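Local structure of cellulase (Bacteroides salanitronis, 6WQY) at residues D42-D50 and P78-G86; N142-W153 and E198-V207. The protein is a GH5 family endoglucanase of broad specificity that probably cleaves beta-1,4-glucan chains such as cellulose, this chain being its catalytic barrel domain. All blocks are in the same frame, centred on the assembly; numbering follows the deposited sequence.

Contact 1: D42-D50 and P78-G86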
loop_
_atom_site.group_PDB
_atom_site.type_symbol
_atom_site.label_atom_id
_atom_site.label_comp_id
_atom_site.label_asym_id
_atom_site.label_seq_id
_atom_site.Cartn_x
_atom_site.Cartn_y
_atom_site.Cartn_z
ATOM N N ASP A 42 -5.456 -3.292 -10.076
ATOM C CA ASP A 42 -6.556 -3.201 -9.130
ATOM C C ASP A 42 -7.909 -2.963 -9.798
ATOM O O ASP A 42 -8.950 -3.229 -9.171
ATOM C CB ASP A 42 -6.305 -2.114 -8.063
ATOM C CG ASP A 42 -5.752 -0.798 -8.621
ATOM O OD1 ASP A 42 -4.809 -0.822 -9.447
ATOM O OD2 ASP A 42 -6.267 0.275 -8.196
ATOM N N ALA A 43 -7.921 -2.458 -11.025
ATOM C CA ALA A 43 -9.169 -2.100 -11.683
ATOM C C ALA A 43 -9.968 -3.354 -12.018
ATOM O O ALA A 43 -9.412 -4.401 -12.374
ATOM C CB ALA A 43 -8.887 -1.316 -12.961
ATOM N N HIS A 44 -11.285 -3.234 -11.923
ATOM C CA HIS A 44 -12.168 -4.348 -12.230
ATOM C C HIS A 44 -13.482 -3.778 -12.745
ATOM O O HIS A 44 -13.908 -2.696 -12.331
ATOM C CB HIS A 44 -12.390 -5.261 -11.022
ATOM C CG HIS A 44 -12.946 -4.560 -9.827
ATOM N ND1 HIS A 44 -14.280 -4.646 -9.472
ATOM C CD2 HIS A 44 -12.357 -3.770 -8.903
ATOM C CE1 HIS A 44 -14.479 -3.931 -8.378
ATOM N NE2 HIS A 44 -13.330 -3.389 -8.012
ATOM N N ASN A 45 -14.129 -4.529 -13.628
ATOM C CA ASN A 45 -15.355 -4.084 -14.262
ATOM C C ASN A 45 -16.141 -5.326 -14.621
ATOM O O ASN A 45 -15.576 -6.316 -15.093
ATOM C CB ASN A 45 -15.045 -3.262 -15.519
ATOM C CG ASN A 45 -16.255 -2.490 -16.025
ATOM O OD1 ASN A 45 -17.155 -2.143 -15.259
ATOM N ND2 ASN A 45 -16.274 -2.212 -17.324
ATOM N N ASN A 46 -17.450 -5.273 -14.370
ATOM C CA ASN A 46 -18.349 -6.384 -14.683
ATOM C C ASN A 46 -17.891 -7.679 -14.013
ATOM O O ASN A 46 -17.993 -8.766 -14.584
ATOM C CB ASN A 46 -18.504 -6.551 -16.196
ATOM C CG ASN A 46 -19.086 -5.311 -16.859
ATOM O OD1 ASN A 46 -19.921 -4.620 -16.277
ATOM N ND2 ASN A 46 -18.638 -5.023 -18.076
ATOM N N GLY A 47 -17.373 -7.556 -12.790
ATOM C CA GLY A 47 -17.025 -8.698 -11.971
ATOM C C GLY A 47 -15.643 -9.277 -12.192
ATOM O O GLY A 47 -15.280 -10.247 -11.510
ATOM N N VAL A 48 -14.851 -8.718 -13.104
ATOM C CA VAL A 48 -13.574 -9.301 -13.473
ATOM C C VAL A 48 -12.529 -8.207 -13.470
ATOM O O VAL A 48 -12.762 -7.098 -13.968
ATOM C CB VAL A 48 -13.640 -9.988 -14.854
ATOM C CG1 VAL A 48 -12.339 -10.712 -15.156
ATOM C CG2 VAL A 48 -14.824 -10.940 -14.910
ATOM N N ALA A 49 -11.371 -8.516 -12.914
ATOM C CA ALA A 49 -10.216 -7.645 -13.040
ATOM C C ALA A 49 -10.008 -7.281 -14.499
ATOM O O ALA A 49 -10.116 -8.129 -15.381
ATOM C CB ALA A 49 -8.980 -8.358 -12.480
ATOM N N ASP A 50 -9.746 -6.001 -14.755
ATOM C CA ASP A 50 -9.749 -5.456 -16.116
ATOM C C ASP A 50 -8.830 -4.222 -16.079
ATOM O O ASP A 50 -9.271 -3.116 -15.776
ATOM C CB ASP A 50 -11.166 -5.133 -16.547
ATOM C CG ASP A 50 -11.277 -4.776 -18.009
ATOM O OD1 ASP A 50 -10.270 -4.370 -18.605
ATOM O OD2 ASP A 50 -12.411 -4.878 -18.546
ATOM N N PRO A 78 -0.944 -2.833 -6.627
ATOM C CA PRO A 78 -2.206 -3.425 -6.170
ATOM C C PRO A 78 -2.728 -4.373 -7.236
ATOM O O PRO A 78 -2.709 -4.051 -8.429
ATOM C CB PRO A 78 -3.123 -2.219 -5.975
ATOM C CG PRO A 78 -2.469 -1.076 -6.570
ATOM C CD PRO A 78 -1.025 -1.373 -6.768
ATOM N N VAL A 79 -3.228 -5.538 -6.805
ATOM C CA VAL A 79 -3.759 -6.527 -7.740
ATOM C C VAL A 79 -5.125 -6.981 -7.238
ATOM O O VAL A 79 -5.232 -7.537 -6.139
ATOM C CB VAL A 79 -2.850 -7.757 -7.905
ATOM C CG1 VAL A 79 -3.476 -8.711 -8.929
ATOM C CG2 VAL A 79 -1.451 -7.361 -8.328
ATOM N N THR A 80 -6.151 -6.765 -8.056
ATOM C CA THR A 80 -7.468 -7.345 -7.844
ATOM C C THR A 80 -7.547 -8.646 -8.628
ATOM O O THR A 80 -7.159 -8.694 -9.800
ATOM C CB THR A 80 -8.538 -6.359 -8.293
ATOM O OG1 THR A 80 -8.490 -5.239 -7.406
ATOM C CG2 THR A 80 -9.932 -6.970 -8.275
ATOM N N TRP A 81 -8.049 -9.710 -7.981
ATOM C CA TRP A 81 -8.035 -11.047 -8.550
ATOM C C TRP A 81 -9.441 -11.517 -8.906
ATOM O O TRP A 81 -9.617 -12.660 -9.358
ATOM C CB TRP A 81 -7.367 -12.037 -7.586
ATOM C CG TRP A 81 -5.964 -11.652 -7.187
ATOM C CD1 TRP A 81 -5.614 -10.794 -6.196
ATOM C CD2 TRP A 81 -4.729 -12.105 -7.766
ATOM N NE1 TRP A 81 -4.247 -10.685 -6.102
ATOM C CE2 TRP A 81 -3.684 -11.481 -7.055
ATOM C CE3 TRP A 81 -4.402 -12.972 -8.811
ATOM C CZ2 TRP A 81 -2.344 -11.694 -7.360
ATOM C CZ3 TRP A 81 -3.067 -13.174 -9.109
ATOM C CH2 TRP A 81 -2.060 -12.548 -8.381
ATOM N N LEU A 82 -10.441 -10.667 -8.686
ATOM C CA LEU A 82 -11.829 -10.993 -8.960
ATOM C C LEU A 82 -11.993 -11.475 -10.393
ATOM O O LEU A 82 -11.444 -10.907 -11.337
ATOM C CB LEU A 82 -12.694 -9.747 -8.731
ATOM C CG LEU A 82 -12.786 -9.264 -7.282
ATOM C CD1 LEU A 82 -13.489 -7.906 -7.237
ATOM C CD2 LEU A 82 -13.492 -10.268 -6.419
ATOM N N GLY A 83 -12.762 -12.544 -10.550
ATOM C CA GLY A 83 -13.013 -13.118 -11.848
ATOM C C GLY A 83 -11.897 -13.964 -12.403
ATOM O O GLY A 83 -12.042 -14.500 -13.510
ATOM N N HIS A 84 -10.804 -14.138 -11.674
ATOM C CA HIS A 84 -9.661 -14.925 -12.114
ATOM C C HIS A 84 -9.296 -16.029 -11.133
ATOM O O HIS A 84 -8.172 -16.555 -11.187
ATOM C CB HIS A 84 -8.456 -14.024 -12.361
ATOM C CG HIS A 84 -8.617 -13.144 -13.543
ATOM N ND1 HIS A 84 -9.002 -13.627 -14.778
ATOM C CD2 HIS A 84 -8.400 -11.825 -13.712
ATOM C CE1 HIS A 84 -9.031 -12.634 -15.650
ATOM N NE2 HIS A 84 -8.669 -11.531 -15.030
ATOM N N VAL A 85 -10.208 -16.396 -10.241
ATOM C CA VAL A 85 -9.961 -17.438 -9.249
ATOM C C VAL A 85 -11.078 -18.470 -9.329
ATOM O O VAL A 85 -12.266 -18.117 -9.322
ATOM C CB VAL A 85 -9.858 -16.859 -7.825
ATOM C CG1 VAL A 85 -9.591 -17.967 -6.832
ATOM C CG2 VAL A 85 -8.752 -15.822 -7.756
ATOM N N GLY A 86 -10.704 -19.740 -9.420
ATOM C CA GLY A 86 -11.657 -20.819 -9.527
ATOM C C GLY A 86 -12.341 -21.124 -8.203
ATOM O O GLY A 86 -12.165 -20.456 -7.186
HETATM O O HOH W 1 -7.688 -9.660 -16.874
#

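Contact 2: N142-W153 and E198-V207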
loop_
_atom_site.group_PDB
_atom_site.type_symbol
_atom_site.label_atom_id
_atom_site.label_comp_id
_atom_site.label_asym_id
_atom_site.label_seq_id
_atom_site.Cartn_x
_atom_site.Cartn_y
_atom_site.Cartn_z
ATOM N N ASN A 142 -15.727 -17.919 7.805
ATOM C CA ASN A 142 -14.338 -17.664 8.173
ATOM C C ASN A 142 -13.424 -18.756 7.625
ATOM O O ASN A 142 -12.359 -18.466 7.061
ATOM C CB ASN A 142 -14.226 -17.539 9.691
ATOM C CG ASN A 142 -12.926 -16.889 10.146
ATOM O OD1 ASN A 142 -12.295 -16.139 9.407
ATOM N ND2 ASN A 142 -12.547 -17.142 11.387
ATOM N N SER A 143 -13.842 -20.012 7.728
ATOM C CA SER A 143 -13.027 -21.102 7.208
ATOM C C SER A 143 -12.857 -21.000 5.699
ATOM O O SER A 143 -11.759 -21.249 5.179
ATOM C CB SER A 143 -13.653 -22.444 7.587
ATOM O OG SER A 143 -13.531 -22.667 8.978
ATOM N N ALA A 144 -13.928 -20.659 4.969
ATOM C CA ALA A 144 -13.835 -20.541 3.516
ATOM C C ALA A 144 -12.941 -19.379 3.096
ATOM O O ALA A 144 -12.205 -19.492 2.111
ATOM C CB ALA A 144 -15.239 -20.378 2.921
ATOM N N VAL A 145 -13.031 -18.243 3.794
ATOM C CA VAL A 145 -12.157 -17.118 3.491
ATOM C C VAL A 145 -10.707 -17.515 3.698
ATOM O O VAL A 145 -9.844 -17.243 2.858
ATOM C CB VAL A 145 -12.518 -15.883 4.333
ATOM C CG1 VAL A 145 -11.493 -14.784 4.094
ATOM C CG2 VAL A 145 -13.913 -15.394 4.004
ATOM N N LYS A 146 -10.422 -18.153 4.832
ATOM C CA LYS A 146 -9.057 -18.577 5.107
ATOM C C LYS A 146 -8.568 -19.583 4.075
ATOM O O LYS A 146 -7.406 -19.528 3.650
ATOM C CB LYS A 146 -8.968 -19.160 6.511
ATOM C CG LYS A 146 -9.129 -18.119 7.619
ATOM C CD LYS A 146 -9.146 -18.791 8.978
ATOM C CE LYS A 146 -9.261 -17.801 10.111
ATOM N NZ LYS A 146 -9.334 -18.480 11.441
ATOM N N ALA A 147 -9.425 -20.513 3.665
ATOM C CA ALA A 147 -9.009 -21.504 2.680
ATOM C C ALA A 147 -8.642 -20.834 1.362
ATOM O O ALA A 147 -7.652 -21.195 0.720
ATOM C CB ALA A 147 -10.121 -22.525 2.453
ATOM N N GLN A 148 -9.442 -19.854 0.939
ATOM C CA GLN A 148 -9.153 -19.143 -0.304
ATOM C C GLN A 148 -7.885 -18.298 -0.175
ATOM O O GLN A 148 -7.045 -18.278 -1.088
ATOM C CB GLN A 148 -10.357 -18.296 -0.715
ATOM C CG GLN A 148 -10.118 -17.565 -2.018
ATOM C CD GLN A 148 -11.371 -17.088 -2.705
ATOM O OE1 GLN A 148 -12.484 -17.363 -2.275
ATOM N NE2 GLN A 148 -11.193 -16.386 -3.812
ATOM N N LEU A 149 -7.732 -17.603 0.955
ATOM C CA LEU A 149 -6.536 -16.799 1.188
ATOM C C LEU A 149 -5.279 -17.664 1.142
ATOM O O LEU A 149 -4.275 -17.291 0.520
ATOM C CB LEU A 149 -6.676 -16.097 2.537
ATOM C CG LEU A 149 -5.650 -15.036 2.904
ATOM C CD1 LEU A 149 -5.778 -13.810 2.023
ATOM C CD2 LEU A 149 -5.838 -14.669 4.367
ATOM N N ALA A 150 -5.313 -18.824 1.794
ATOM C CA ALA A 150 -4.147 -19.694 1.825
ATOM C C ALA A 150 -3.874 -20.275 0.442
ATOM O O ALA A 150 -2.714 -20.358 0.013
ATOM C CB ALA A 150 -4.364 -20.813 2.847
ATOM N N ALA A 151 -4.918 -20.690 -0.275
ATOM C CA ALA A 151 -4.715 -21.300 -1.588
ATOM C C ALA A 151 -4.187 -20.274 -2.585
ATOM O O ALA A 151 -3.284 -20.574 -3.374
ATOM C CB ALA A 151 -6.014 -21.917 -2.097
ATOM N N MET A 152 -4.739 -19.064 -2.579
ATOM C CA MET A 152 -4.254 -18.025 -3.476
ATOM C C MET A 152 -2.815 -17.665 -3.162
ATOM O O MET A 152 -1.974 -17.598 -4.062
ATOM C CB MET A 152 -5.156 -16.794 -3.402
ATOM C CG MET A 152 -6.526 -16.993 -4.043
ATOM S SD MET A 152 -7.600 -15.569 -3.834
ATOM C CE MET A 152 -6.752 -14.325 -4.802
ATOM N N TRP A 153 -2.508 -17.418 -1.888
ATOM C CA TRP A 153 -1.154 -17.020 -1.527
ATOM C C TRP A 153 -0.158 -18.145 -1.760
ATOM O O TRP A 153 0.999 -17.862 -2.090
ATOM C CB TRP A 153 -1.094 -16.457 -0.106
ATOM C CG TRP A 153 -1.432 -15.000 -0.091
ATOM C CD1 TRP A 153 -2.510 -14.388 0.491
ATOM C CD2 TRP A 153 -0.682 -13.960 -0.731
ATOM N NE1 TRP A 153 -2.463 -13.022 0.251
ATOM C CE2 TRP A 153 -1.343 -12.740 -0.487
ATOM C CE3 TRP A 153 0.504 -13.938 -1.468
ATOM C CZ2 TRP A 153 -0.881 -11.533 -0.976
ATOM C CZ3 TRP A 153 0.969 -12.728 -1.946
ATOM C CH2 TRP A 153 0.270 -11.546 -1.709
ATOM N N GLU A 198 -6.269 -13.123 12.558
ATOM C CA GLU A 198 -6.191 -14.522 12.161
ATOM C C GLU A 198 -5.872 -14.654 10.677
ATOM O O GLU A 198 -5.077 -15.521 10.277
ATOM C CB GLU A 198 -7.521 -15.241 12.449
ATOM C CG GLU A 198 -7.871 -15.401 13.911
ATOM C CD GLU A 198 -9.288 -15.938 14.174
ATOM O OE1 GLU A 198 -9.986 -16.413 13.235
ATOM O OE2 GLU A 198 -9.714 -15.893 15.359
ATOM N N TRP A 199 -6.510 -13.832 9.840
ATOM C CA TRP A 199 -6.257 -13.891 8.407
ATOM C C TRP A 199 -4.809 -13.567 8.083
ATOM O O TRP A 199 -4.191 -14.220 7.226
ATOM C CB TRP A 199 -7.164 -12.906 7.679
ATOM C CG TRP A 199 -8.619 -13.268 7.645
ATOM C CD1 TRP A 199 -9.218 -14.387 8.128
ATOM C CD2 TRP A 199 -9.655 -12.469 7.074
ATOM N NE1 TRP A 199 -10.578 -14.332 7.872
ATOM C CE2 TRP A 199 -10.865 -13.153 7.236
ATOM C CE3 TRP A 199 -9.662 -11.229 6.437
ATOM C CZ2 TRP A 199 -12.080 -12.635 6.776
ATOM C CZ3 TRP A 199 -10.859 -10.716 5.989
ATOM C CH2 TRP A 199 -12.044 -11.421 6.150
ATOM N N ASN A 200 -4.245 -12.556 8.750
ATOM C CA ASN A 200 -2.846 -12.238 8.507
ATOM C C ASN A 200 -1.952 -13.413 8.879
ATOM O O ASN A 200 -0.953 -13.683 8.193
ATOM C CB ASN A 200 -2.440 -10.976 9.260
ATOM C CG ASN A 200 -2.920 -9.705 8.578
ATOM O OD1 ASN A 200 -3.137 -9.678 7.361
ATOM N ND2 ASN A 200 -3.057 -8.638 9.359
ATOM N N GLN A 201 -2.287 -14.116 9.963
ATOM C CA GLN A 201 -1.511 -15.294 10.344
ATOM C C GLN A 201 -1.612 -16.393 9.289
ATOM O O GLN A 201 -0.616 -17.061 8.977
ATOM C CB GLN A 201 -1.979 -15.825 11.699
ATOM C CG GLN A 201 -1.110 -16.954 12.239
ATOM C CD GLN A 201 0.250 -16.448 12.655
ATOM O OE1 GLN A 201 0.375 -15.736 13.650
ATOM N NE2 GLN A 201 1.278 -16.774 11.883
ATOM N N VAL A 202 -2.809 -16.608 8.739
ATOM C CA VAL A 202 -2.990 -17.592 7.671
ATOM C C VAL A 202 -2.111 -17.263 6.473
ATOM O O VAL A 202 -1.483 -18.153 5.883
ATOM C CB VAL A 202 -4.481 -17.684 7.288
ATOM C CG1 VAL A 202 -4.663 -18.432 5.974
ATOM C CG2 VAL A 202 -5.285 -18.342 8.404
ATOM N N PHE A 203 -2.081 -15.988 6.082
ATOM C CA PHE A 203 -1.223 -15.531 4.989
ATOM C C PHE A 203 0.240 -15.808 5.279
ATOM O O PHE A 203 0.939 -16.402 4.446
ATOM C CB PHE A 203 -1.475 -14.030 4.771
ATOM C CG PHE A 203 -0.332 -13.270 4.153
ATOM C CD1 PHE A 203 -0.055 -13.345 2.794
ATOM C CD2 PHE A 203 0.444 -12.441 4.934
ATOM C CE1 PHE A 203 0.985 -12.607 2.241
ATOM C CE2 PHE A 203 1.482 -11.708 4.379
ATOM C CZ PHE A 203 1.735 -11.785 3.026
ATOM N N VAL A 204 0.730 -15.388 6.448
ATOM C CA VAL A 204 2.141 -15.617 6.761
ATOM C C VAL A 204 2.456 -17.105 6.694
ATOM O O VAL A 204 3.429 -17.531 6.055
ATOM C CB VAL A 204 2.498 -15.023 8.134
ATOM C CG1 VAL A 204 3.915 -15.420 8.544
ATOM C CG2 VAL A 204 2.358 -13.512 8.141
ATOM N N ASP A 205 1.628 -17.927 7.341
ATOM C CA ASP A 205 1.897 -19.359 7.378
ATOM C C ASP A 205 1.932 -19.947 5.974
ATOM O O ASP A 205 2.779 -20.794 5.664
ATOM C CB ASP A 205 0.837 -20.075 8.217
ATOM C CG ASP A 205 0.911 -19.734 9.702
ATOM O OD1 ASP A 205 1.871 -19.087 10.139
ATOM O OD2 ASP A 205 -0.015 -20.155 10.443
ATOM N N ALA A 206 0.998 -19.539 5.119
ATOM C CA ALA A 206 0.932 -20.100 3.777
ATOM C C ALA A 206 2.158 -19.719 2.959
ATOM O O ALA A 206 2.700 -20.548 2.224
ATOM C CB ALA A 206 -0.350 -19.650 3.075
ATOM N N VAL A 207 2.604 -18.464 3.062
ATOM C CA VAL A 207 3.796 -18.038 2.335
ATOM C C VAL A 207 5.017 -18.799 2.835
ATOM O O VAL A 207 5.802 -19.338 2.045
ATOM C CB VAL A 207 3.983 -16.513 2.451
ATOM C CG1 VAL A 207 5.336 -16.096 1.858
ATOM C CG2 VAL A 207 2.836 -15.770 1.763
#

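Contact 1: D42-D50 and P78-G86
Thr80 reaches Asp42 from CB outward. Its CB lies 3.3 Å from Asp42 O, and OG1, turned anti to the carbonyl carbon (chi1 -67°), donates to that same Asp42 O at 2.7 Å, coming from the flank of the carbonyl and tilted from its plane. OG1 is also bonded to the backbone N of His121. The other branch, CG2, runs to His44 CB at 4.1 Å and meets the imidazole obliquely. Leu82 takes a face of that imidazole: CD1 sits 4.2 Å from the centroid of the His44 ring, close to the ring normal, a CH-pi contact. In the (beta/alpha)8 barrel of this glycoside hydrolase domain, 78-86 belongs to the loop between strand 74-77 and helix 95-110, and it packs against the small hairpin whose strands 44-45 and 48-49 are joined by a type I' turn. One direct backbone bond pins the hairpin: Ala49 N donates to Leu82 O at 2.9 Å, nearly straight at 170°. Gly83, at positive phi in the type II turn Trp81 to His84, faces Val48 so closely that a CB there would clash with CG2 of Val48 and Gly47 O. Beyond it, Val48 CG1 covers one face of the His84 ring, which also stacks with Tyr97, while a water bridges His84 NE2 and Ala49 O.

Contact 2: N142-W153 and E198-V207
Trp199 is a knob among Asn142, Val145, Lys146 and Leu149 on the outside of the (beta/alpha)8 barrel, where segments 142-153 and 198-207 of helices 139-159 and 191-209 cross at -31°, their axes 8.7 Å apart. With CG anti to its carbonyl carbon (chi1 -70°), the indole lies across Val145, whose CG1 covers a face 3.9 Å from the centroid of the Trp199 six-membered ring. Trp199 NE1 donates to Asn142 OD1 at 2.9 Å, nearly in line with the amide C=O. Phe203, its CG anti to the backbone N, carries its ring edge to the face of Trp153, the planes at 68°, with CE1 over the indole centre. Trp153 NE1 is bonded to Ala171 O, which helps fix the turn of the ring; an alanine here would probably leave Ala171 O without its donor and the Phe203 edge without the face it packs on. Between these aromatic groups lies Leu149 CD2, in one of two conformers; on the flank Ala150 CB touches Val202 CG1. On the partly exposed side, extended Lys146 passes Val202 to Glu198, where OE1 takes two donors: Asn142 ND2 at 3.2 Å, with OE1 in the amide plane, and Lys146 NZ at 2.8 Å from above the carboxylate plane.

Both contacts are partly buried, their centres about 18 and 19 Å from the centre of the chain. Contact 1 lies among the loops after strands 34-37 and 74-77, with 6 of 11 touching residues buried and 2 exposed, and relies largely on carbonyl acceptors, a turn glycine and a bridging water. Contact 2 lies in the outer helix layer, with 7 of 12 buried and none exposed; side chains do the work, apolar and aromatic toward the strands, where Phe203 touches Leu219 and Val221, plus a Lys-Glu salt bridge with Asn142. The contacts meet directly, since Met152 CE packs 3.7 Å from Trp81 CB. Helix 139-159 thus touches loop 78-86 and helix 191-209 alike.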